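Carbonic anhydrase (Neosartorya fumigata, PDB 7COI) probably catalyses the reversible hydration of carbon dioxide to hydrogencarbonate and a proton, using one zinc ion per subunit. Local coordinates at residues Gly174-Gly179 / Ala219-Ala224; Val157-Val162 / Lys238-Glu243. All blocks are in the same frame, centred on the assembly; numbering follows the deposited sequence.

Contact 1: Gly174-Gly179 / Ala219-Ala224; sequences GHTKCG and AVVRLA. With ZN (zinc ion), chain F; ACT (acetate ion), chain E.
The acetate oxygen OXT, held near His-175 and Cys-178, is gripped by two groups: the zinc ion lies 2.0 Å from OXT, and the backbone N of Gly-179 donates to OXT over 3.1 Å, with an N-H...O angle of 136°. His-175 meets the zinc through NE2 at 2.1 Å, and OXT sits at the edge of its imidazole, in the ring plane. The other ring nitrogen, ND1, reaches the carbonyl O of Thr-176 at 2.8 Å, a weak, bent bond that, with the metal bond at NE2, may help set the ring's rotation. Cys-178 has SG anti to its backbone N (chi1 -176°), and the sulfur lies 2.3 Å from the zinc. Cys-119 supplies the remaining protein ligand, while Gln-110 of the second subunit also hydrogen-bonds the acetate.

Behind this metal loop, residues 219-224 of helix 216-236 meet it through apolar groups. Ala-224 CB rests 3.9 Å from His-175 O, Val-220 CG1 comes within 4.1 Å of Cys-178 N, and the methyls Thr-176 CG2 and Val-221 CG2 run side by side at 4.2 Å. Thr-176 turns its OG1 elsewhere, to the backbone N of Val-259.

Cys-178 is the N-cap of helix 179-185, and its SG caps a backbone N just past Gly-179; the helix start may favour both a thiolate and an anionic ligand. Asp-121, a zinc ligand in a crystal structure of the protein, does not bind the metal in this chain. The chemistry is consistent with a fourth position open to exchangeable ligands, here taken by acetate probably from the crystallisation liquor.

Contact 2: Val157-Val162 / Lys238-Glu243; sequences VIEFAV and KSVVLE
Ile-158 spreads its two branches over the start of helix 239-248. Its CG2 methyl meets Val-241 CG2 at 3.7 Å, the side chains crossing obliquely, while CD1 reaches the CE methylene of Lys-238 at 3.8 Å, here at about a right angle. Lys-238, at the N-cap position, therefore contributes the aliphatic part of its chain to the interface.

Val-240 fills the middle. Its CB is directed toward helix 152-164, with CG1 between the backbone N and the carbonyl carbon (chi1 66°) and CG2 anti to the N. CG2 then lies 3.9 Å from Val-162 CG1, and that same Val-162 methyl approaches the carbonyl O of Val-240 at 3.5 Å. On the flank, Glu-159 bends at chi2 (69°), and its carboxylate oxygen OE1 lies 3.6 Å from both CB and CG2 of Val-240. This is van der Waals contact; the charge is answered by a salt bridge from OE2 to Arg-163. Arg-163 also pairs with Glu-243, and so ties the two helices together beside the apolar seam. Glu-243 is steadied in turn from its own helix, where Ser-239 OG donates to its OE2 over 2.7 Å.

The axes of the two short helical segments approach to 9.8 Å and run nearly the same way, at 27°. Ile-158 also packs on Leu-115 and Ile-117 of strand 114-119. Helix 152-164 leads from strand 137-142 to strand 169-175, and helix 239-248 is the last helix before the parallel strand 251-257: neighbouring, nearly parallel helices typical of beta-alpha-beta crossovers in the alpha/beta fold of beta-class carbonic anhydrases.

How the contacts relate
The two contacts illustrate how the chemistry of an alpha/beta enzyme varies with place in the fold. Contact 1, partly buried, sits at the C-terminal end of strand 169-175, where a loop carries metal ligands and a helix backs it; contact 2 is a buried helix pair away from the annotated sites, on the other side of the chain's centre. Their centres are 26 Å apart and they do not touch, yet the chain connects them: helix 152-164 precedes strand 169-175, helix 216-236 precedes helix 239-248, and contact 1 is nested within the loop that contact 2 closes. Both pairings are largely apolar; contact 1 backs a zinc-binding loop, whereas contact 2 is edged by salt bridges through Arg-163.

Contact 1: Gly174-Gly179 / Ala219-Ala224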
ATOM      1  N   GLY A 174      22.164  -3.934  -1.384  1.00 15.38           N
ATOM      2  CA  GLY A 174      21.815  -4.807  -2.517  1.00 14.59           C
ATOM      3  C   GLY A 174      22.781  -5.969  -2.605  1.00 14.88           C
ATOM      4  O   GLY A 174      23.702  -6.069  -1.771  1.00 15.49           O
ATOM      5  N   HIS A 175      22.584  -6.884  -3.550  1.00 14.56           N
ATOM      6  CA  HIS A 175      23.485  -8.061  -3.589  1.00 16.92           C
ATOM      7  C   HIS A 175      23.576  -8.553  -5.026  1.00 16.47           C
ATOM      8  O   HIS A 175      22.714  -8.230  -5.870  1.00 17.65           O
ATOM      9  CB  HIS A 175      23.107  -9.134  -2.554  1.00 17.70           C
ATOM     10  CG  HIS A 175      21.824  -9.767  -2.935  1.00 17.49           C
ATOM     11  ND1 HIS A 175      21.786 -11.020  -3.536  1.00 17.19           N
ATOM     12  CD2 HIS A 175      20.557  -9.300  -2.886  1.00 16.23           C
ATOM     13  CE1 HIS A 175      20.553 -11.330  -3.831  1.00 17.74           C
ATOM     14  NE2 HIS A 175      19.810 -10.307  -3.412  1.00 15.70           N
ATOM     15  N   THR A 176      24.653  -9.274  -5.300  1.00 18.07           N
ATOM     16  CA  THR A 176      24.868  -9.945  -6.594  1.00 19.08           C
ATOM     17  C   THR A 176      23.892 -11.118  -6.679  1.00 19.55           C
ATOM     18  O   THR A 176      23.528 -11.709  -5.613  1.00 19.17           O
ATOM     19  CB  THR A 176      26.347 -10.342  -6.750  1.00 19.73           C
ATOM     20  OG1 THR A 176      26.656 -11.344  -5.780  1.00 21.06           O
ATOM     21  CG2 THR A 176      27.267  -9.159  -6.593  1.00 22.55           C
ATOM     22  N   LYS A 177      23.515 -11.493  -7.898  1.00 18.75           N
ATOM     23  CA  LYS A 177      22.606 -12.645  -8.163  1.00 21.45           C
ATOM     24  C   LYS A 177      21.227 -12.399  -7.521  1.00 19.32           C
ATOM     25  O   LYS A 177      20.644 -13.355  -7.012  1.00 20.25           O
ATOM     26  CB  LYS A 177      23.228 -13.932  -7.634  1.00 26.42           C
ATOM     27  CG  LYS A 177      24.677 -14.160  -8.066  1.00 31.20           C
ATOM     28  CD  LYS A 177      24.792 -14.451  -9.528  1.00 37.23           C
ATOM     29  CE  LYS A 177      24.341 -15.861  -9.870  1.00 45.70           C
ATOM     30  NZ  LYS A 177      23.503 -15.940 -11.099  1.00 52.06           N
ATOM     31  N   CYS A 178      20.759 -11.158  -7.507  1.00 19.07           N
ATOM     32  CA  CYS A 178      19.422 -10.791  -6.936  1.00 19.34           C
ATOM     33  C   CYS A 178      18.335 -11.198  -7.918  1.00 19.54           C
ATOM     34  O   CYS A 178      18.265 -10.597  -8.991  1.00 17.61           O
ATOM     35  CB  CYS A 178      19.334  -9.307  -6.600  1.00 17.66           C
ATOM     36  SG  CYS A 178      17.756  -8.896  -5.810  1.00 17.18           S
ATOM     37  N   GLY A 179      17.477 -12.152  -7.525  1.00 22.77           N
ATOM     38  CA  GLY A 179      16.324 -12.625  -8.322  1.00 21.48           C
ATOM     39  C   GLY A 179      15.306 -11.539  -8.615  1.00 18.75           C
ATOM     40  O   GLY A 179      14.679 -11.602  -9.663  1.00 16.74           O
ATOM     41  N   ALA A 219      24.637  -6.650 -16.056  1.00 40.82           N
ATOM     42  CA  ALA A 219      23.389  -5.844 -16.020  1.00 41.54           C
ATOM     43  C   ALA A 219      22.687  -6.043 -14.676  1.00 34.38           C
ATOM     44  O   ALA A 219      22.200  -5.041 -14.112  1.00 35.35           O
ATOM     45  CB  ALA A 219      22.463  -6.203 -17.163  1.00 41.67           C
ATOM     46  N   VAL A 220      22.669  -7.270 -14.161  1.00 31.47           N
ATOM     47  CA  VAL A 220      22.023  -7.599 -12.861  1.00 36.72           C
ATOM     48  C   VAL A 220      22.789  -6.858 -11.767  1.00 34.73           C
ATOM     49  O   VAL A 220      22.158  -6.284 -10.909  1.00 30.75           O
ATOM     50  CB  VAL A 220      21.944  -9.112 -12.598  1.00 37.15           C
ATOM     51  CG1 VAL A 220      21.609  -9.430 -11.150  1.00 37.89           C
ATOM     52  CG2 VAL A 220      20.954  -9.784 -13.537  1.00 40.60           C
ATOM     53  N   VAL A 221      24.123  -6.824 -11.823  1.00 30.74           N
ATOM     54  CA  VAL A 221      24.928  -6.064 -10.834  1.00 26.90           C
ATOM     55  C   VAL A 221      24.663  -4.576 -11.018  1.00 24.88           C
ATOM     56  O   VAL A 221      24.491  -3.916  -9.997  1.00 25.57           O
ATOM     57  CB  VAL A 221      26.428  -6.399 -10.950  1.00 30.85           C
ATOM     58  CG1 VAL A 221      27.306  -5.418 -10.184  1.00 29.76           C
ATOM     59  CG2 VAL A 221      26.673  -7.825 -10.485  1.00 31.99           C
ATOM     60  N   ARG A 222      24.678  -4.053 -12.241  1.00 26.25           N
ATOM     61  CA  ARG A 222      24.564  -2.596 -12.494  1.00 25.47           C
ATOM     62  C   ARG A 222      23.200  -2.141 -11.997  1.00 22.83           C
ATOM     63  O   ARG A 222      23.126  -1.134 -11.300  1.00 20.64           O
ATOM     64  CB  ARG A 222      24.719  -2.246 -13.977  1.00 29.08           C
ATOM     65  CG  ARG A 222      24.657  -0.752 -14.277  1.00 30.97           C
ATOM     66  CD  ARG A 222      25.666   0.102 -13.548  1.00 38.21           C
ATOM     67  NE  ARG A 222      27.001  -0.334 -13.965  1.00 47.98           N
ATOM     68  CZ  ARG A 222      27.604  -0.043 -15.132  1.00 51.02           C
ATOM     69  NH1 ARG A 222      27.032   0.733 -16.038  1.00 50.45           N
ATOM     70  NH2 ARG A 222      28.801  -0.542 -15.383  1.00 53.80           N
ATOM     71  N   LEU A 223      22.157  -2.874 -12.342  1.00 21.54           N
ATOM     72  CA  LEU A 223      20.786  -2.480 -11.924  1.00 20.87           C
ATOM     73  C   LEU A 223      20.677  -2.601 -10.399  1.00 19.51           C
ATOM     74  O   LEU A 223      19.994  -1.757  -9.796  1.00 18.75           O
ATOM     75  CB  LEU A 223      19.754  -3.341 -12.653  1.00 20.22           C
ATOM     76  CG  LEU A 223      18.305  -2.955 -12.370  1.00 20.98           C
ATOM     77  CD1 LEU A 223      18.050  -1.478 -12.590  1.00 22.09           C
ATOM     78  CD2 LEU A 223      17.362  -3.770 -13.217  1.00 20.36           C
ATOM     79  N   ALA A 224      21.309  -3.591  -9.774  1.00 19.18           N
ATOM     80  CA  ALA A 224      21.340  -3.730  -8.297  1.00 19.94           C
ATOM     81  C   ALA A 224      21.975  -2.485  -7.685  1.00 21.27           C
ATOM     82  O   ALA A 224      21.486  -1.986  -6.708  1.00 15.86           O
ATOM     83  CB  ALA A 224      22.064  -4.998  -7.899  1.00 20.56           C
TER
HETATM   84 ZN    ZN F 302      17.725 -10.153  -3.868  1.00 17.55          ZN
HETATM   85  C   ACT E 301      15.958 -12.627  -4.025  1.00 25.67           C
HETATM   86  O   ACT E 301      16.021 -13.755  -3.547  1.00 26.20           O
HETATM   87  OXT ACT E 301      17.217 -11.995  -4.429  1.00 18.89           O
HETATM   88  CH3 ACT E 301      14.652 -11.846  -4.202  1.00 29.78           C

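Contact 2: Val157-Val162 / Lys238-Glu243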
ATOM      1  N   VAL A 157       9.230   1.118   9.386  1.00 14.21           N
ATOM      2  CA  VAL A 157      10.557   0.696   9.887  1.00 14.43           C
ATOM      3  C   VAL A 157      11.451   1.940  10.017  1.00 15.49           C
ATOM      4  O   VAL A 157      12.146   2.082  11.054  1.00 15.92           O
ATOM      5  CB  VAL A 157      11.183  -0.360   8.973  1.00 15.21           C
ATOM      6  CG1 VAL A 157      12.683  -0.492   9.242  1.00 15.84           C
ATOM      7  CG2 VAL A 157      10.443  -1.689   9.105  1.00 14.04           C
ATOM      8  N   ILE A 158      11.484   2.771   8.976  1.00 15.04           N
ATOM      9  CA  ILE A 158      12.409   3.943   8.939  1.00 14.97           C
ATOM     10  C   ILE A 158      11.996   4.916  10.050  1.00 16.62           C
ATOM     11  O   ILE A 158      12.891   5.378  10.777  1.00 17.72           O
ATOM     12  CB  ILE A 158      12.404   4.576   7.545  1.00 16.17           C
ATOM     13  CG1 ILE A 158      13.069   3.618   6.557  1.00 15.16           C
ATOM     14  CG2 ILE A 158      13.022   5.973   7.586  1.00 15.30           C
ATOM     15  CD1 ILE A 158      12.804   3.869   5.117  1.00 16.15           C
ATOM     16  N   GLU A 159      10.703   5.159  10.223  1.00 15.73           N
ATOM     17  CA  GLU A 159      10.189   6.057  11.283  1.00 18.35           C
ATOM     18  C   GLU A 159      10.636   5.525  12.646  1.00 19.55           C
ATOM     19  O   GLU A 159      11.171   6.326  13.470  1.00 19.74           O
ATOM     20  CB  GLU A 159       8.681   6.184  11.170  1.00 18.85           C
ATOM     21  CG  GLU A 159       8.027   6.988  12.281  1.00 20.86           C
ATOM     22  CD  GLU A 159       8.308   8.493  12.301  1.00 21.33           C
ATOM     23  OE1 GLU A 159       8.710   9.050  11.281  1.00 21.79           O
ATOM     24  OE2 GLU A 159       8.099   9.078  13.345  1.00 23.38           O
ATOM     25  N   PHE A 160      10.437   4.227  12.896  1.00 19.40           N
ATOM     26  CA  PHE A 160      10.748   3.631  14.217  1.00 18.97           C
ATOM     27  C   PHE A 160      12.264   3.697  14.464  1.00 18.65           C
ATOM     28  O   PHE A 160      12.683   4.167  15.539  1.00 20.07           O
ATOM     29  CB  PHE A 160      10.218   2.212  14.313  1.00 20.37           C
ATOM     30  CG  PHE A 160      10.179   1.699  15.724  1.00 22.09           C
ATOM     31  CD1 PHE A 160      11.305   1.163  16.318  1.00 22.56           C
ATOM     32  CD2 PHE A 160       8.990   1.703  16.429  1.00 25.54           C
ATOM     33  CE1 PHE A 160      11.267   0.702  17.622  1.00 24.16           C
ATOM     34  CE2 PHE A 160       8.947   1.235  17.740  1.00 29.93           C
ATOM     35  CZ  PHE A 160      10.081   0.725  18.324  1.00 25.73           C
ATOM     36  N   ALA A 161      13.075   3.290  13.486  1.00 18.26           N
ATOM     37  CA  ALA A 161      14.538   3.235  13.648  1.00 17.58           C
ATOM     38  C   ALA A 161      15.079   4.664  13.874  1.00 18.13           C
ATOM     39  O   ALA A 161      15.960   4.855  14.736  1.00 17.87           O
ATOM     40  CB  ALA A 161      15.182   2.608  12.460  1.00 17.78           C
ATOM     41  N   VAL A 162      14.652   5.604  13.048  1.00 18.29           N
ATOM     42  CA  VAL A 162      15.282   6.950  13.001  1.00 19.47           C
ATOM     43  C   VAL A 162      14.765   7.799  14.164  1.00 21.09           C
ATOM     44  O   VAL A 162      15.601   8.396  14.881  1.00 21.77           O
ATOM     45  CB  VAL A 162      15.106   7.629  11.641  1.00 20.70           C
ATOM     46  CG1 VAL A 162      15.678   9.036  11.672  1.00 21.84           C
ATOM     47  CG2 VAL A 162      15.783   6.837  10.553  1.00 20.65           C
ATOM     48  N   LYS A 238      12.446  11.901   2.886  1.00 25.09           N
ATOM     49  CA  LYS A 238      11.608  11.656   4.068  1.00 21.89           C
ATOM     50  C   LYS A 238      12.058  12.662   5.110  1.00 24.18           C
ATOM     51  O   LYS A 238      13.267  12.670   5.439  1.00 22.21           O
ATOM     52  CB  LYS A 238      11.786  10.237   4.583  1.00 22.35           C
ATOM     53  CG  LYS A 238      11.338   9.164   3.605  1.00 20.63           C
ATOM     54  CD  LYS A 238      11.441   7.762   4.186  1.00 21.21           C
ATOM     55  CE  LYS A 238      11.227   6.701   3.116  1.00 19.92           C
ATOM     56  NZ  LYS A 238       9.882   6.823   2.508  1.00 19.50           N
ATOM     57  N   SER A 239      11.129  13.440   5.630  1.00 23.46           N
ATOM     58  CA  SER A 239      11.464  14.492   6.622  1.00 26.04           C
ATOM     59  C   SER A 239      12.179  13.868   7.828  1.00 23.14           C
ATOM     60  O   SER A 239      13.165  14.483   8.329  1.00 22.80           O
ATOM     61  CB  SER A 239      10.254  15.265   7.042  1.00 26.67           C
ATOM     62  OG  SER A 239      10.676  16.425   7.752  1.00 29.64           O
ATOM     63  N   VAL A 240      11.758  12.672   8.268  1.00 22.72           N
ATOM     64  CA  VAL A 240      12.333  12.077   9.510  1.00 21.14           C
ATOM     65  C   VAL A 240      13.834  11.841   9.305  1.00 21.59           C
ATOM     66  O   VAL A 240      14.635  12.073  10.283  1.00 19.62           O
ATOM     67  CB  VAL A 240      11.582  10.818   9.983  1.00 21.62           C
ATOM     68  CG1 VAL A 240      11.705   9.654   9.006  1.00 21.32           C
ATOM     69  CG2 VAL A 240      12.044  10.381  11.357  1.00 23.06           C
ATOM     70  N   VAL A 241      14.230  11.401   8.119  1.00 20.30           N
ATOM     71  CA  VAL A 241      15.653  11.154   7.796  1.00 20.09           C
ATOM     72  C   VAL A 241      16.394  12.492   7.673  1.00 21.83           C
ATOM     73  O   VAL A 241      17.496  12.617   8.263  1.00 20.70           O
ATOM     74  CB  VAL A 241      15.785  10.307   6.521  1.00 20.09           C
ATOM     75  CG1 VAL A 241      17.229  10.152   6.081  1.00 19.51           C
ATOM     76  CG2 VAL A 241      15.126   8.944   6.732  1.00 22.31           C
ATOM     77  N   LEU A 242      15.866  13.433   6.898  1.00 21.84           N
ATOM     78  CA  LEU A 242      16.551  14.751   6.706  1.00 24.30           C
ATOM     79  C   LEU A 242      16.761  15.429   8.065  1.00 23.90           C
ATOM     80  O   LEU A 242      17.870  15.977   8.281  1.00 24.34           O
ATOM     81  CB  LEU A 242      15.732  15.636   5.767  1.00 23.53           C
ATOM     82  CG  LEU A 242      15.679  15.149   4.328  1.00 22.83           C
ATOM     83  CD1 LEU A 242      14.564  15.832   3.565  1.00 23.38           C
ATOM     84  CD2 LEU A 242      17.012  15.337   3.639  1.00 23.55           C
ATOM     85  N   GLU A 243      15.764  15.394   8.943  1.00 22.94           N
ATOM     86  CA  GLU A 243      15.844  15.971  10.308  1.00 27.23           C
ATOM     87  C   GLU A 243      17.033  15.339  11.064  1.00 29.15           C
ATOM     88  O   GLU A 243      17.840  16.070  11.689  1.00 20.94           O
ATOM     89  CB  GLU A 243      14.543  15.751  11.082  1.00 28.95           C
ATOM     90  CG  GLU A 243      13.330  16.531  10.600  1.00 36.48           C
ATOM     91  CD  GLU A 243      12.018  15.946  11.128  1.00 42.88           C
ATOM     92  OE1 GLU A 243      12.051  15.296  12.217  1.00 47.59           O
ATOM     93  OE2 GLU A 243      10.970  16.069  10.436  1.00 47.62           O
TER